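Local coordinates for protein beta-lactamase (Sebaldella termitidis, PDB 6N1N) that probably hydrolyses beta-lactam antibiotics to substituted beta-amino acids, as a class D serine beta-lactamase, at residues I145-I151 with F215-R219; L154-E160 with K173-I177. All coordinates share one frame; numbering follows the deposited sequence.

Both interactions use helix 147-159. Interaction 1 packs its first turn on strand 212-222 of the central sheet. Interaction 2 joins its last turns to the end of helix 166-175. The first is fully buried, has no hydrogen bond between its segments, and relies on apolar packing and a proline laid over a guanidinium face. The second is partly buried. It pairs an apolar side, made by two leucines and a selenomethionine, with a lysine gripped by a carboxylate and a backbone carbonyl. The two contacts meet where the Phe215 ring of interaction 1 packs on Leu154, Ile155 and Tyr158 of interaction 2. Their centres are about 14 Å apart.

Interaction 1 (I145-I151 with F215-R219); sequences ISPEEQI and FFAVR
Pro147 lies over one face of the Arg219 guanidinium, and the two side chains stand roughly perpendicular. Pro147 CD sits 3.2 Å above the guanidinium plane, near the outer edge of the group rather than over its centre. Ile145 O approaches the same group at its edge, but no hydrogen bond forms there. The Arg219 chain leaves with CG opposite the backbone N (chi1 -170°) and bends at chi3 (59°), which turns the flat group under the proline ring. Its NH2 is hydrogen-bonded to Ile45 O. Ala217 is the next point of contact along the strand. Its CB is 3.8 Å from Pro147 CB. Helix 147-159 here packs on strand 212-222 of the central sheet of the penicillin-binding transpeptidase fold. The axes of 147-151 and 215-219 run roughly antiparallel, at 150°, and come within 7.5 Å. One turn further on, the branches of Ile151 divide the work. CG2 meets Phe215 CB at 3.9 Å, while CD1 reaches the backbone at Ala217 N. The Phe215 ring itself points off toward the later turns of the helix. At the start of the helix Ser146 and Glu149 form a capping box: Glu149 N bonds to Ser146 OG at 3.1 Å, and Ser146 N bonds to Glu149 OE1. Gln150 NE2 bonds to Thr52 OG1, next to Ser51, the predicted acyl-ester serine; the side chains of Gln150 and Ser51 are about 9 Å apart.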
# COMPACT_ATOMS: atom_id res chain seq x y z
N ILE A 145 3.53 1.84 -10.25
CA ILE A 145 4.64 1.84 -9.30
C ILE A 145 5.14 0.42 -9.10
O ILE A 145 4.39 -0.55 -9.20
CB ILE A 145 4.22 2.49 -7.95
CG1 ILE A 145 5.43 2.63 -7.01
CG2 ILE A 145 3.08 1.70 -7.26
CD1 ILE A 145 5.17 3.56 -5.85
N SER A 146 6.47 0.28 -8.87
CA SER A 146 7.01 -1.06 -8.66
C SER A 146 7.05 -1.38 -7.18
O SER A 146 6.96 -0.49 -6.33
CB SER A 146 8.43 -1.15 -9.21
OG SER A 146 9.33 -0.41 -8.40
N PRO A 147 7.22 -2.66 -6.83
CA PRO A 147 7.41 -3.01 -5.40
C PRO A 147 8.61 -2.33 -4.74
O PRO A 147 8.51 -1.84 -3.61
CB PRO A 147 7.56 -4.54 -5.43
CG PRO A 147 6.78 -4.95 -6.66
CD PRO A 147 7.09 -3.87 -7.67
N GLU A 148 9.76 -2.28 -5.40
CA GLU A 148 10.89 -1.51 -4.90
C GLU A 148 10.52 -0.06 -4.61
O GLU A 148 10.90 0.49 -3.56
CB GLU A 148 12.02 -1.60 -5.93
CG GLU A 148 13.24 -0.75 -5.69
CD GLU A 148 14.21 -0.82 -6.87
OE1 GLU A 148 14.06 -1.74 -7.70
OE2 GLU A 148 15.11 0.04 -6.96
N GLU A 149 9.78 0.58 -5.51
CA GLU A 149 9.39 1.97 -5.32
C GLU A 149 8.37 2.15 -4.21
O GLU A 149 8.39 3.18 -3.51
CB GLU A 149 8.82 2.52 -6.64
CG GLU A 149 9.85 2.65 -7.73
CD GLU A 149 9.26 3.05 -9.06
OE1 GLU A 149 8.19 2.54 -9.43
OE2 GLU A 149 9.88 3.90 -9.74
N GLN A 150 7.48 1.17 -4.02
CA GLN A 150 6.59 1.21 -2.86
C GLN A 150 7.41 1.24 -1.58
O GLN A 150 7.16 2.05 -0.68
CB GLN A 150 5.66 0.00 -2.82
CG GLN A 150 4.59 -0.03 -3.88
CD GLN A 150 3.27 0.53 -3.43
OE1 GLN A 150 3.18 1.33 -2.49
NE2 GLN A 150 2.22 0.11 -4.12
N ILE A 151 8.41 0.37 -1.49
CA ILE A 151 9.22 0.28 -0.29
C ILE A 151 10.01 1.56 -0.09
O ILE A 151 10.13 2.07 1.03
CB ILE A 151 10.14 -0.95 -0.36
CG1 ILE A 151 9.29 -2.22 -0.11
CG2 ILE A 151 11.30 -0.83 0.63
CD1 ILE A 151 9.97 -3.52 -0.42
N PHE A 215 10.24 -3.38 5.89
CA PHE A 215 9.34 -2.87 4.86
C PHE A 215 9.04 -3.96 3.86
O PHE A 215 9.90 -4.79 3.56
CB PHE A 215 10.00 -1.67 4.18
CG PHE A 215 10.25 -0.53 5.13
CD1 PHE A 215 9.31 0.47 5.27
CD2 PHE A 215 11.37 -0.50 5.95
CE1 PHE A 215 9.50 1.48 6.18
CE2 PHE A 215 11.56 0.51 6.84
CZ PHE A 215 10.64 1.52 6.96
N PHE A 216 7.79 -3.99 3.36
CA PHE A 216 7.42 -5.09 2.47
C PHE A 216 6.49 -4.65 1.35
O PHE A 216 5.71 -3.71 1.49
CB PHE A 216 6.75 -6.25 3.25
CG PHE A 216 5.46 -5.88 3.93
CD1 PHE A 216 4.24 -6.04 3.30
CD2 PHE A 216 5.47 -5.38 5.20
CE1 PHE A 216 3.06 -5.69 3.93
CE2 PHE A 216 4.30 -5.04 5.84
CZ PHE A 216 3.09 -5.19 5.19
N ALA A 217 6.60 -5.34 0.24
CA ALA A 217 5.66 -5.16 -0.86
C ALA A 217 5.45 -6.54 -1.47
O ALA A 217 6.36 -7.11 -2.07
CB ALA A 217 6.17 -4.16 -1.90
N VAL A 218 4.28 -7.08 -1.24
CA VAL A 218 3.84 -8.34 -1.81
C VAL A 218 2.95 -7.99 -2.98
O VAL A 218 2.07 -7.13 -2.88
CB VAL A 218 3.09 -9.19 -0.77
CG1 VAL A 218 2.34 -10.34 -1.44
CG2 VAL A 218 4.02 -9.70 0.28
N ARG A 219 3.19 -8.62 -4.12
CA ARG A 219 2.34 -8.35 -5.28
C ARG A 219 2.13 -9.66 -6.02
O ARG A 219 3.04 -10.18 -6.68
CB ARG A 219 2.93 -7.29 -6.19
CG ARG A 219 1.93 -6.87 -7.23
CD ARG A 219 2.45 -5.82 -8.16
NE ARG A 219 3.65 -6.23 -8.89
CZ ARG A 219 4.44 -5.38 -9.54
NH1 ARG A 219 4.19 -4.06 -9.56
NH2 ARG A 219 5.51 -5.86 -10.16

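Interaction 2 (L154-E160 with K173-I177)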
# COMPACT_ATOMS: atom_id res chain seq x y z
N LEU A 154 7.79 4.05 1.38
CA LEU A 154 7.44 3.73 2.76
C LEU A 154 8.61 4.01 3.71
O LEU A 154 8.37 4.44 4.83
CB LEU A 154 6.99 2.29 2.88
CG LEU A 154 5.66 1.97 2.21
CD1 LEU A 154 5.50 0.49 1.98
CD2 LEU A 154 4.50 2.50 3.05
N ILE A 155 9.86 3.77 3.28
CA ILE A 155 11.02 4.11 4.11
C ILE A 155 11.07 5.61 4.36
O ILE A 155 11.33 6.08 5.49
CB ILE A 155 12.32 3.61 3.46
CG1 ILE A 155 12.37 2.09 3.39
CG2 ILE A 155 13.54 4.11 4.22
CD1 ILE A 155 13.44 1.55 2.47
N ASN A 156 10.90 6.40 3.30
CA ASN A 156 10.87 7.85 3.45
C ASN A 156 9.73 8.31 4.35
O ASN A 156 9.87 9.29 5.06
CB ASN A 156 10.78 8.50 2.06
CG ASN A 156 12.12 8.56 1.37
OD1 ASN A 156 13.13 8.85 2.00
ND2 ASN A 156 12.15 8.26 0.09
N LEU A 157 8.57 7.65 4.28
CA LEU A 157 7.48 7.96 5.21
C LEU A 157 7.90 7.67 6.64
O LEU A 157 7.77 8.53 7.54
CB LEU A 157 6.22 7.16 4.80
CG LEU A 157 4.86 7.44 5.43
CD1 LEU A 157 3.72 6.61 4.78
CD2 LEU A 157 4.85 7.20 6.92
N TYR A 158 8.44 6.47 6.88
CA TYR A 158 8.90 6.10 8.21
C TYR A 158 9.94 7.07 8.75
O TYR A 158 9.88 7.45 9.93
CB TYR A 158 9.45 4.67 8.16
CG TYR A 158 10.05 4.23 9.48
CD1 TYR A 158 9.24 3.87 10.54
CD2 TYR A 158 11.41 4.17 9.65
CE1 TYR A 158 9.77 3.47 11.76
CE2 TYR A 158 11.96 3.78 10.85
CZ TYR A 158 11.13 3.41 11.90
OH TYR A 158 11.70 3.01 13.10
N GLU A 159 10.91 7.45 7.93
CA GLU A 159 11.94 8.40 8.34
C GLU A 159 11.44 9.83 8.38
O GLU A 159 12.16 10.72 8.87
CB GLU A 159 13.14 8.29 7.39
CG GLU A 159 13.95 7.02 7.63
CD GLU A 159 15.16 6.89 6.73
OE1 GLU A 159 15.21 7.59 5.70
OE2 GLU A 159 16.06 6.08 7.07
N GLU A 160 10.21 10.06 7.91
CA GLU A 160 9.59 11.39 7.83
C GLU A 160 10.43 12.38 7.03
O GLU A 160 10.60 13.54 7.40
CB GLU A 160 9.25 11.91 9.23
CG GLU A 160 8.43 10.87 9.99
CD GLU A 160 7.65 11.37 11.18
OE1 GLU A 160 7.64 12.58 11.48
OE2 GLU A 160 7.04 10.49 11.82
N LYS A 173 0.59 7.50 10.44
CA LYS A 173 1.24 6.33 11.04
C LYS A 173 0.30 5.59 11.99
O LYS A 173 0.38 4.35 12.11
CB LYS A 173 2.53 6.75 11.78
CG LYS A 173 3.73 6.95 10.83
CD LYS A 173 4.97 7.44 11.55
CE LYS A 173 6.17 7.38 10.66
NZ LYS A 173 7.42 7.84 11.32
N ASP A 174 -0.62 6.30 12.63
CA ASP A 174 -1.55 5.65 13.55
C ASP A 174 -2.65 4.92 12.77
O ASP A 174 -2.94 3.75 13.04
CB ASP A 174 -2.13 6.66 14.52
CG ASP A 174 -3.01 6.02 15.57
OD1 ASP A 174 -2.49 5.24 16.40
OD2 ASP A 174 -4.22 6.32 15.57
N ILE A 175 -3.27 5.58 11.79
CA ILE A 175 -4.38 4.91 11.12
C ILE A 175 -3.89 3.72 10.31
O ILE A 175 -4.68 2.80 10.03
CB ILE A 175 -5.21 5.87 10.24
CG1 ILE A 175 -4.52 6.27 8.94
CG2 ILE A 175 -5.64 7.07 11.06
CD1 ILE A 175 -5.38 7.22 8.05
N MSE A 176 -2.61 3.68 9.94
CA MSE A 176 -2.06 2.56 9.19
C MSE A 176 -1.93 1.25 9.99
O MSE A 176 -1.75 0.18 9.41
CB MSE A 176 -0.68 2.92 8.63
CG MSE A 176 -0.72 3.87 7.48
SE MSE A 176 1.13 4.35 6.96
CE MSE A 176 1.64 2.65 6.14
N ILE A 177 -2.01 1.35 11.31
CA ILE A 177 -1.85 0.16 12.15
C ILE A 177 -3.08 -0.72 11.97
O ILE A 177 -4.18 -0.36 12.38
CB ILE A 177 -1.67 0.49 13.62
CG1 ILE A 177 -0.43 1.35 13.78
CG2 ILE A 177 -1.61 -0.82 14.44
CD1 ILE A 177 -0.29 1.94 15.20
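Lys173 reaches Tyr158 and Glu160 because its CG lies opposite its own carbonyl carbon (chi1 -80°) and the chain beyond is fully extended. Glu160 likewise turns CG away from its carbonyl carbon and then runs out straight, so that the two chains meet obliquely at their charged ends. Lys173 NZ forms a salt bridge with Glu160 OE2 at 2.7 Å, using the anti lone pair of that oxygen. The same nitrogen gives a hydrogen bond to Tyr158 O at 2.9 Å. It approaches that carbonyl at a C=O...N angle of 123°, tilted 28° out of the carbonyl plane. Two bonds therefore grip the ammonium group, and the nearby carboxylate would be expected to favour its charged form. Tyr158 O belongs to the last turn of helix 147-159. Glu160 closes that helix in a Schellman motif, with positive phi, and so its carboxylate comes from the C-terminal cap. The contact ties this end to the C-terminal part of helix 166-175, away from the predicted active-site serine, Ser51. Behind the polar end, the Leu157 and Lys173 side chains lie alongside each other and run opposite ways. Leu157 CD2 is 4.0 Å from Lys173 CE, while its other branch, CD1, is 4.1 Å from Met176 SE. Met176 is a selenomethionine. Its CE meets Leu154 CD2 at 4.2 Å. Ile55 also touches Leu157 and Met176, and Tyr96 of helix 92-98 packs on Met176.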